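Local coordinates for protein UDP-N-acetylglucosamine pyrophosphorylase (Entamoeba histolytica, PDB 3OC9) that probably catalyses the transfer of a uridylyl group from UTP to N-acetylglucosamine 1-phosphate, giving UDP-N-acetylglucosamine and diphosphate, at residues A[365-371]-A[394-400]; A[75-79]-A[190-196]; A[62-66]-A[401-405]. One frame throughout, in Å; residues are numbered along the deposited sequence. Where two conformers were deposited one is given.

Interaction 1: residues A[365-371]-A[394-400]; sequences AGAIVDD and KGKTIQL
Two short extended strands running the same way, 368-370 and 397-399 (phi near -110°, psi 106 to 128°), illustrate how a parallel pair is laced from alternate residues. Their axes approach to 4.8 Å and cross at -21°. Lys394 lies beside Gly366 (CA to CA 4.3 Å), the positive-phi residue of the Schellman motif after helix 347-364, where a CB would clash with Lys394 CG. Gly395, also at positive phi, gives its N to Gly366 O (3.0 Å). Lys396 O then accepts Ile368 N at 3.0 Å. Thr397 shares a face with Ile368, Asp370 and Gln399. The three successive pairs, Ile368 with Thr397, Val369 with Ile398 and Asp370 with Gln399, make a two-stranded parallel ladder beyond helix 347-364. Ile398 bonds twice, its N to Ile368 O and its O to Asp370 N, both 2.9 Å. Its side chain (chi1 m) and that of Val369 (chi1 t) face Leu362 of that helix; Ile398 CD1 also meets Ala367 CB at 4.1 Å. Gln399 sits beside Asp370, whose OD1 bonds to Ser372. Leu400 N reaches Asp370 O at 3.1 Å, and water 1 donates to Asp370 O (2.8 Å) and Leu400 O (2.9 Å).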
loop_
_atom_site.group_PDB
_atom_site.type_symbol
_atom_site.label_atom_id
_atom_site.label_comp_id
_atom_site.label_asym_id
_atom_site.label_seq_id
_atom_site.Cartn_x
_atom_site.Cartn_y
_atom_site.Cartn_z
ATOM N N ALA A 365 6.492 16.338 -20.448
ATOM C CA ALA A 365 5.606 17.474 -20.684
ATOM C C ALA A 365 6.202 18.505 -21.672
ATOM O O ALA A 365 5.553 19.501 -22.002
ATOM C CB ALA A 365 5.224 18.143 -19.356
ATOM N N GLY A 366 7.427 18.251 -22.130
ATOM C CA GLY A 366 8.091 19.103 -23.138
ATOM C C GLY A 366 9.152 20.067 -22.625
ATOM O O GLY A 366 9.644 20.920 -23.390
ATOM N N ALA A 367 9.510 19.961 -21.344
ATOM C CA ALA A 367 10.528 20.846 -20.756
ATOM C C ALA A 367 11.952 20.330 -20.978
ATOM O O ALA A 367 12.150 19.149 -21.263
ATOM C CB ALA A 367 10.267 21.056 -19.275
ATOM N N ILE A 368 12.930 21.232 -20.869
ATOM C CA ILE A 368 14.356 20.876 -20.892
ATOM C C ILE A 368 14.905 21.056 -19.475
ATOM O O ILE A 368 14.740 22.118 -18.884
ATOM C CB ILE A 368 15.168 21.753 -21.911
ATOM C CG1 ILE A 368 14.645 21.553 -23.341
ATOM C CG2 ILE A 368 16.667 21.440 -21.845
ATOM C CD1 ILE A 368 13.425 22.425 -23.690
ATOM N N VAL A 369 15.541 20.015 -18.930
ATOM C CA VAL A 369 16.004 20.041 -17.531
ATOM C C VAL A 369 17.525 19.954 -17.415
ATOM O O VAL A 369 18.155 19.044 -17.960
ATOM C CB VAL A 369 15.329 18.915 -16.662
ATOM C CG1 VAL A 369 15.803 18.974 -15.208
ATOM C CG2 VAL A 369 13.812 19.022 -16.719
ATOM N N ASP A 370 18.093 20.907 -16.678
ATOM C CA ASP A 370 19.535 21.023 -16.463
ATOM C C ASP A 370 19.866 20.683 -15.002
ATOM O O ASP A 370 19.578 21.474 -14.105
ATOM C CB ASP A 370 19.964 22.461 -16.821
ATOM C CG ASP A 370 21.439 22.754 -16.526
ATOM O OD1 ASP A 370 22.153 21.896 -15.964
ATOM O OD2 ASP A 370 21.881 23.873 -16.867
ATOM N N ASP A 371 20.455 19.504 -14.770
ATOM C CA ASP A 371 20.750 19.029 -13.399
ATOM C C ASP A 371 22.226 19.120 -12.958
ATOM O O ASP A 371 22.639 18.461 -11.999
ATOM C CB ASP A 371 20.161 17.616 -13.147
ATOM C CG ASP A 371 20.832 16.512 -13.976
ATOM O OD1 ASP A 371 21.876 16.761 -14.609
ATOM O OD2 ASP A 371 20.310 15.368 -13.984
ATOM N N LYS A 394 5.988 23.460 -21.165
ATOM C CA LYS A 394 6.367 22.995 -22.506
ATOM C C LYS A 394 7.263 24.041 -23.193
ATOM O O LYS A 394 6.920 25.227 -23.237
ATOM C CB LYS A 394 5.129 22.707 -23.369
ATOM C CG LYS A 394 5.445 22.142 -24.755
ATOM C CD LYS A 394 4.184 21.735 -25.528
ATOM C CE LYS A 394 3.695 22.843 -26.461
ATOM N NZ LYS A 394 4.427 22.847 -27.764
ATOM N N GLY A 395 8.419 23.591 -23.679
ATOM C CA GLY A 395 9.391 24.466 -24.358
ATOM C C GLY A 395 10.209 25.384 -23.460
ATOM O O GLY A 395 10.918 26.266 -23.959
ATOM N N LYS A 396 10.122 25.189 -22.146
ATOM C CA LYS A 396 10.862 26.009 -21.178
ATOM C C LYS A 396 12.119 25.308 -20.650
ATOM O O LYS A 396 12.164 24.077 -20.579
ATOM C CB LYS A 396 9.955 26.428 -20.014
ATOM C CG LYS A 396 8.643 27.100 -20.421
ATOM C CD LYS A 396 8.869 28.449 -21.094
ATOM C CE LYS A 396 7.584 28.985 -21.721
ATOM N NZ LYS A 396 7.720 30.412 -22.171
ATOM N N THR A 397 13.136 26.095 -20.287
ATOM C CA THR A 397 14.399 25.553 -19.750
ATOM C C THR A 397 14.459 25.732 -18.229
ATOM O O THR A 397 14.380 26.853 -17.722
ATOM C CB THR A 397 15.668 26.159 -20.473
ATOM O OG1 THR A 397 15.742 25.657 -21.815
ATOM C CG2 THR A 397 16.961 25.772 -19.757
ATOM N N ILE A 398 14.568 24.611 -17.509
ATOM C CA ILE A 398 14.574 24.612 -16.044
ATOM C C ILE A 398 15.928 24.164 -15.488
ATOM O O ILE A 398 16.423 23.088 -15.850
ATOM C CB ILE A 398 13.463 23.672 -15.467
ATOM C CG1 ILE A 398 12.070 24.085 -15.971
ATOM C CG2 ILE A 398 13.526 23.633 -13.940
ATOM C CD1 ILE A 398 10.974 23.005 -15.766
ATOM N N GLN A 399 16.493 24.975 -14.589
ATOM C CA GLN A 399 17.771 24.671 -13.928
ATOM C C GLN A 399 17.558 24.340 -12.448
ATOM O O GLN A 399 17.189 25.217 -11.662
ATOM C CB GLN A 399 18.767 25.847 -14.088
ATOM C CG GLN A 399 20.110 25.653 -13.375
ATOM C CD GLN A 399 21.101 26.799 -13.626
ATOM O OE1 GLN A 399 21.383 27.159 -14.769
ATOM N NE2 GLN A 399 21.630 27.364 -12.551
ATOM N N LEU A 400 17.784 23.074 -12.074
ATOM C CA LEU A 400 17.575 22.608 -10.692
ATOM C C LEU A 400 18.472 23.394 -9.733
ATOM O O LEU A 400 19.574 23.798 -10.128
ATOM C CB LEU A 400 17.824 21.089 -10.566
ATOM C CG LEU A 400 17.008 20.157 -11.473
ATOM C CD1 LEU A 400 17.235 18.680 -11.107
ATOM C CD2 LEU A 400 15.518 20.498 -11.376
HETATM O O HOH W 1 21.197 22.173 -11.878
#

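Interaction 2: residues A[75-79]-A[190-196]; sequences RLLRL and LCKDVDP
In the Rossmann-like nucleotidyltransferase core, a helix flanking the central sheet must fit the irregular loops that leave its strands. Here residues 75-79 of helix 68-87 lie against 190-196, the loop between strand 180-184 and helix 196-204, which runs in roughly the same direction as the helix. The closest CA pair, Arg75 and Asp193, is 7.5 Å apart, so side chains fill the space. Arg75 and Leu79, one turn apart and tied by Leu79 N to Arg75 O (3.0 Å), both point their CA-to-CB bonds at the loop.

Leu79 (chi1 m, chi2 t) is the apolar bump. Its CD1 enters the hollow beside the carbonyls of the loop, 3.6 Å from Val194 O and 4.0 Å from Lys192 O, while CD2 meets Pro196 CD at 3.7 Å. The hollow depends on the twisted backbone: Asp193 has positive phi (61/-127), its N bonds to Cys191 SG (3.5 Å), and Val194 centres an inverse gamma turn. Leu76 reaches round to touch Val194 (CD2 to CG2 4.4 Å), whose side chain also rests on Leu38 of strand 36-41. Asp195 is the N-cap of the following helix.

Arg75 (chi1 t, chi2 147°, chi3 m) is laid lengthwise along the loop. Its CG passes 3.5 Å from Asp193 OD2, an aspartate whose OD1 bonds to His184, and its CD lies 3.8 Å from Lys192 O. Phe381 forms a cation-pi contact with the guanidinium, and at the edge of that group NH2 donates to Cys191 O at 2.9 Å, with an angle of 155° at the hydrogen.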
loop_
_atom_site.group_PDB
_atom_site.type_symbol
_atom_site.label_atom_id
_atom_site.label_comp_id
_atom_site.label_asym_id
_atom_site.label_seq_id
_atom_site.Cartn_x
_atom_site.Cartn_y
_atom_site.Cartn_z
ATOM N N ARG A 75 -2.784 13.581 -2.665
ATOM C CA ARG A 75 -3.069 12.779 -3.858
ATOM C C ARG A 75 -4.590 12.546 -4.058
ATOM O O ARG A 75 -5.081 12.644 -5.186
ATOM C CB ARG A 75 -2.250 11.467 -3.841
ATOM C CG ARG A 75 -2.440 10.574 -5.085
ATOM C CD ARG A 75 -1.155 9.801 -5.442
ATOM N NE ARG A 75 -0.225 10.635 -6.178
ATOM C CZ ARG A 75 1.042 10.331 -6.454
ATOM N NH1 ARG A 75 1.764 11.205 -7.132
ATOM N NH2 ARG A 75 1.607 9.178 -6.060
ATOM N N LEU A 76 -5.337 12.249 -2.984
ATOM C CA LEU A 76 -6.800 12.125 -3.092
ATOM C C LEU A 76 -7.465 13.445 -3.560
ATOM O O LEU A 76 -8.372 13.424 -4.410
ATOM C CB LEU A 76 -7.429 11.626 -1.767
ATOM C CG LEU A 76 -7.067 10.208 -1.287
ATOM C CD1 LEU A 76 -7.794 9.886 0.050
ATOM C CD2 LEU A 76 -7.424 9.140 -2.345
ATOM N N LEU A 77 -7.015 14.583 -3.019
ATOM C CA LEU A 77 -7.504 15.901 -3.486
ATOM C C LEU A 77 -7.280 16.131 -5.003
ATOM O O LEU A 77 -8.179 16.627 -5.707
ATOM C CB LEU A 77 -6.916 17.050 -2.643
ATOM C CG LEU A 77 -7.473 17.202 -1.209
ATOM C CD1 LEU A 77 -6.593 18.154 -0.416
ATOM C CD2 LEU A 77 -8.940 17.682 -1.164
ATOM N N ARG A 78 -6.118 15.719 -5.512
ATOM C CA ARG A 78 -5.789 15.888 -6.960
ATOM C C ARG A 78 -6.608 14.958 -7.872
ATOM O O ARG A 78 -7.062 15.376 -8.950
ATOM C CB ARG A 78 -4.279 15.714 -7.195
ATOM C CG ARG A 78 -3.814 15.811 -8.666
ATOM C CD ARG A 78 -4.171 17.184 -9.289
ATOM N NE ARG A 78 -3.570 17.355 -10.618
ATOM C CZ ARG A 78 -3.882 18.347 -11.457
ATOM N NH1 ARG A 78 -4.803 19.255 -11.117
ATOM N NH2 ARG A 78 -3.272 18.434 -12.634
ATOM N N LEU A 79 -6.774 13.697 -7.447
ATOM C CA LEU A 79 -7.625 12.735 -8.141
ATOM C C LEU A 79 -9.089 13.201 -8.209
ATOM O O LEU A 79 -9.728 13.100 -9.270
ATOM C CB LEU A 79 -7.520 11.334 -7.479
ATOM C CG LEU A 79 -6.180 10.615 -7.732
ATOM C CD1 LEU A 79 -6.011 9.430 -6.754
ATOM C CD2 LEU A 79 -6.113 10.118 -9.203
ATOM N N LEU A 190 5.693 6.201 -3.285
ATOM C CA LEU A 190 5.275 6.492 -4.678
ATOM C C LEU A 190 3.911 5.928 -5.103
ATOM O O LEU A 190 3.504 6.130 -6.262
ATOM C CB LEU A 190 6.373 6.066 -5.674
ATOM C CG LEU A 190 7.748 6.738 -5.475
ATOM C CD1 LEU A 190 8.776 6.244 -6.476
ATOM C CD2 LEU A 190 7.652 8.261 -5.563
ATOM N N CYS A 191 3.207 5.230 -4.197
ATOM C CA CYS A 191 1.902 4.626 -4.547
ATOM C C CYS A 191 0.893 5.614 -5.189
ATOM O O CYS A 191 0.711 6.748 -4.691
ATOM C CB CYS A 191 1.291 3.915 -3.332
ATOM S SG CYS A 191 -0.230 2.965 -3.679
ATOM N N LYS A 192 0.249 5.196 -6.286
ATOM C CA LYS A 192 -0.743 6.061 -6.965
ATOM C C LYS A 192 -2.151 6.083 -6.283
ATOM O O LYS A 192 -3.058 6.769 -6.746
ATOM C CB LYS A 192 -0.859 5.714 -8.478
ATOM C CG LYS A 192 0.364 6.123 -9.367
ATOM C CD LYS A 192 0.096 5.683 -10.844
ATOM C CE LYS A 192 1.212 6.132 -11.822
ATOM N NZ LYS A 192 0.870 5.713 -13.259
ATOM N N ASP A 193 -2.341 5.333 -5.192
ATOM C CA ASP A 193 -3.635 5.354 -4.464
ATOM C C ASP A 193 -4.773 4.869 -5.377
ATOM O O ASP A 193 -4.621 3.789 -5.968
ATOM C CB ASP A 193 -3.871 6.726 -3.766
ATOM C CG ASP A 193 -2.802 7.025 -2.685
ATOM O OD1 ASP A 193 -2.411 6.092 -1.953
ATOM O OD2 ASP A 193 -2.341 8.183 -2.546
ATOM N N VAL A 194 -5.874 5.622 -5.527
ATOM C CA VAL A 194 -7.001 5.182 -6.401
ATOM C C VAL A 194 -6.677 5.497 -7.892
ATOM O O VAL A 194 -7.186 6.465 -8.479
ATOM C CB VAL A 194 -8.399 5.747 -5.909
ATOM C CG1 VAL A 194 -9.583 5.196 -6.755
ATOM C CG2 VAL A 194 -8.635 5.425 -4.428
ATOM N N ASP A 195 -5.815 4.659 -8.487
ATOM C CA ASP A 195 -5.213 4.892 -9.825
ATOM C C ASP A 195 -6.293 4.752 -10.921
ATOM O O ASP A 195 -6.803 3.649 -11.118
ATOM C CB ASP A 195 -4.069 3.855 -10.035
ATOM C CG ASP A 195 -3.380 3.954 -11.410
ATOM O OD1 ASP A 195 -3.654 4.915 -12.151
ATOM O OD2 ASP A 195 -2.566 3.046 -11.761
ATOM N N PRO A 196 -6.641 5.852 -11.646
ATOM C CA PRO A 196 -7.707 5.717 -12.675
ATOM C C PRO A 196 -7.405 4.644 -13.746
ATOM O O PRO A 196 -8.355 4.004 -14.252
ATOM C CB PRO A 196 -7.798 7.126 -13.314
ATOM C CG PRO A 196 -7.002 8.028 -12.452
ATOM C CD PRO A 196 -6.128 7.226 -11.522
#

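Interaction 3: residues A[62-66]-A[401-405]; sequences FEIPK and PFILQ
The end of a chain can meet a distant loop through side chains alone, as Ile403 and Gln405 do against 62-66. Ile403 of strand 402-404 and the terminal Gln405 both point toward 62-66, while the intervening Leu404 belongs to the other side; the backbones stay apart, the nearest CA pair being Glu63 and Ile403 at 8.5 Å, and only 193 Å² is buried. Glu63 opens the turn in a helical conformation (-60/-36). Its CB lies 4.0 Å from Ile403 CD1, so the aliphatic base of the glutamate rests on the tip of the isoleucine (chi1 m, chi2 t). Ile64 swings back to extended angles (-114/101) and straddles two partners: CG1 faces Ile403 CG2 at 4.3 Å, and CG2 lies 3.8 Å from Gln405 OE1. Past Pro65, Lys66 (-137/147) stretches its side chain, chi1 m and the rest t, until NZ donates to Gln405 OE1 at 2.9 Å. Gln405 folds to meet it, with chi1 and chi2 both m. Water 2 accepts from Lys66 NZ (3.3 Å) and, weakly, from Gln405 NE2 (3.4 Å).

The ammonium group has a second partner, a salt bridge to Glu74 of helix 68-87. A cis peptide before Pro401 leads into strand 402-404, which pairs in parallel with strand 377-379, and Glu378 of that strand accepts a hydrogen bond from Glu63 N. Behind the turn, Phe62 rests on Met71 of helix 68-87 and meets the ring of Trp354 in helix 347-364, so the surface contact lies beside both helices.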
loop_
_atom_site.group_PDB
_atom_site.type_symbol
_atom_site.label_atom_id
_atom_site.label_comp_id
_atom_site.label_asym_id
_atom_site.label_seq_id
_atom_site.Cartn_x
_atom_site.Cartn_y
_atom_site.Cartn_z
ATOM N N PHE A 62 11.993 16.243 3.421
ATOM C CA PHE A 62 12.136 16.913 2.135
ATOM C C PHE A 62 12.479 18.401 2.371
ATOM O O PHE A 62 12.503 18.861 3.532
ATOM C CB PHE A 62 10.854 16.804 1.285
ATOM C CG PHE A 62 10.417 15.380 0.963
ATOM C CD1 PHE A 62 11.344 14.379 0.709
ATOM C CD2 PHE A 62 9.055 15.071 0.880
ATOM C CE1 PHE A 62 10.924 13.067 0.384
ATOM C CE2 PHE A 62 8.622 13.759 0.562
ATOM C CZ PHE A 62 9.573 12.766 0.317
ATOM N N GLU A 63 12.725 19.149 1.297
ATOM C CA GLU A 63 12.928 20.612 1.420
ATOM C C GLU A 63 11.687 21.289 2.021
ATOM O O GLU A 63 11.804 22.267 2.776
ATOM C CB GLU A 63 13.328 21.254 0.083
ATOM C CG GLU A 63 14.713 20.800 -0.468
ATOM C CD GLU A 63 15.879 21.161 0.442
ATOM O OE1 GLU A 63 15.907 22.297 0.957
ATOM O OE2 GLU A 63 16.766 20.304 0.649
ATOM N N ILE A 64 10.514 20.764 1.664
ATOM C CA ILE A 64 9.239 21.135 2.298
ATOM C C ILE A 64 8.715 19.885 3.034
ATOM O O ILE A 64 8.172 18.963 2.406
ATOM C CB ILE A 64 8.189 21.645 1.260
ATOM C CG1 ILE A 64 8.755 22.781 0.399
ATOM C CG2 ILE A 64 6.885 22.069 1.946
ATOM C CD1 ILE A 64 9.229 24.005 1.187
ATOM N N PRO A 65 8.889 19.827 4.371
ATOM C CA PRO A 65 8.600 18.567 5.082
ATOM C C PRO A 65 7.108 18.255 5.246
ATOM O O PRO A 65 6.347 19.114 5.718
ATOM C CB PRO A 65 9.244 18.772 6.461
ATOM C CG PRO A 65 9.891 20.148 6.428
ATOM C CD PRO A 65 9.261 20.904 5.310
ATOM N N LYS A 66 6.720 17.029 4.884
ATOM C CA LYS A 66 5.333 16.539 5.024
ATOM C C LYS A 66 5.260 15.101 5.558
ATOM O O LYS A 66 6.144 14.291 5.283
ATOM C CB LYS A 66 4.592 16.639 3.684
ATOM C CG LYS A 66 4.473 18.065 3.130
ATOM C CD LYS A 66 3.752 18.096 1.788
ATOM C CE LYS A 66 3.716 19.513 1.218
ATOM N NZ LYS A 66 3.219 19.560 -0.200
ATOM N N PRO A 401 18.013 23.628 -8.482
ATOM C CA PRO A 401 16.778 23.166 -7.801
ATOM C C PRO A 401 15.458 23.747 -8.324
ATOM O O PRO A 401 15.389 24.939 -8.671
ATOM C CB PRO A 401 16.987 23.602 -6.344
ATOM C CG PRO A 401 18.458 23.945 -6.231
ATOM C CD PRO A 401 18.841 24.450 -7.582
ATOM N N PHE A 402 14.422 22.896 -8.346
ATOM C CA PHE A 402 13.060 23.269 -8.756
ATOM C C PHE A 402 12.084 22.798 -7.674
ATOM O O PHE A 402 12.146 21.635 -7.256
ATOM C CB PHE A 402 12.735 22.623 -10.110
ATOM C CG PHE A 402 11.338 22.901 -10.628
ATOM C CD1 PHE A 402 11.040 24.098 -11.280
ATOM C CD2 PHE A 402 10.337 21.940 -10.513
ATOM C CE1 PHE A 402 9.748 24.354 -11.782
ATOM C CE2 PHE A 402 9.049 22.179 -11.014
ATOM C CZ PHE A 402 8.754 23.393 -11.645
ATOM N N ILE A 403 11.233 23.713 -7.195
ATOM C CA ILE A 403 10.238 23.416 -6.147
ATOM C C ILE A 403 8.864 23.988 -6.526
ATOM O O ILE A 403 8.702 25.211 -6.659
ATOM C CB ILE A 403 10.680 23.946 -4.741
ATOM C CG1 ILE A 403 11.929 23.197 -4.255
ATOM C CG2 ILE A 403 9.533 23.823 -3.709
ATOM C CD1 ILE A 403 12.497 23.700 -2.930
ATOM N N LEU A 404 7.878 23.105 -6.677
ATOM C CA LEU A 404 6.535 23.505 -7.098
ATOM C C LEU A 404 5.506 23.079 -6.050
ATOM O O LEU A 404 5.259 21.890 -5.863
ATOM C CB LEU A 404 6.202 22.901 -8.469
ATOM C CG LEU A 404 4.865 23.174 -9.171
ATOM C CD1 LEU A 404 4.703 24.665 -9.507
ATOM C CD2 LEU A 404 4.766 22.329 -10.443
ATOM N N GLN A 405 4.922 24.055 -5.362
ATOM C CA GLN A 405 3.969 23.750 -4.297
ATOM C C GLN A 405 2.597 24.369 -4.560
ATOM O O GLN A 405 2.422 25.208 -5.457
ATOM C CB GLN A 405 4.525 24.152 -2.919
ATOM C CG GLN A 405 5.836 23.433 -2.539
ATOM C CD GLN A 405 5.641 21.947 -2.190
ATOM O OE1 GLN A 405 4.904 21.608 -1.257
ATOM N NE2 GLN A 405 6.321 21.066 -2.925
ATOM O OXT GLN A 405 1.620 24.007 -3.893
HETATM O O HOH W 2 5.623 17.962 -1.702
#

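How the interactions relate
The three contacts trace a path from core to periphery, their centres lying 12 Å (interaction 2), 23 Å (interaction 3) and 32 Å (interaction 1) from the centre of the chain. Interactions 1 and 3 follow directly in sequence at Leu400 and Pro401, with centres 17 Å apart, and share a backing: Val369, Ile398 and Phe402 all touch Leu362 of helix 347-364. Interactions 2 and 3 do not touch, their nearest atoms being about 8 Å apart, yet helix 68-87 serves both, with Glu74 binding Lys66 next to Arg75. Likewise Ser380 bonds to Leu404 while neighbouring Phe381 meets Arg75. Interaction 2 belongs to the nucleotidyltransferase core; interactions 1 and 3 involve the chain's last strands, 397-399 and 402-404.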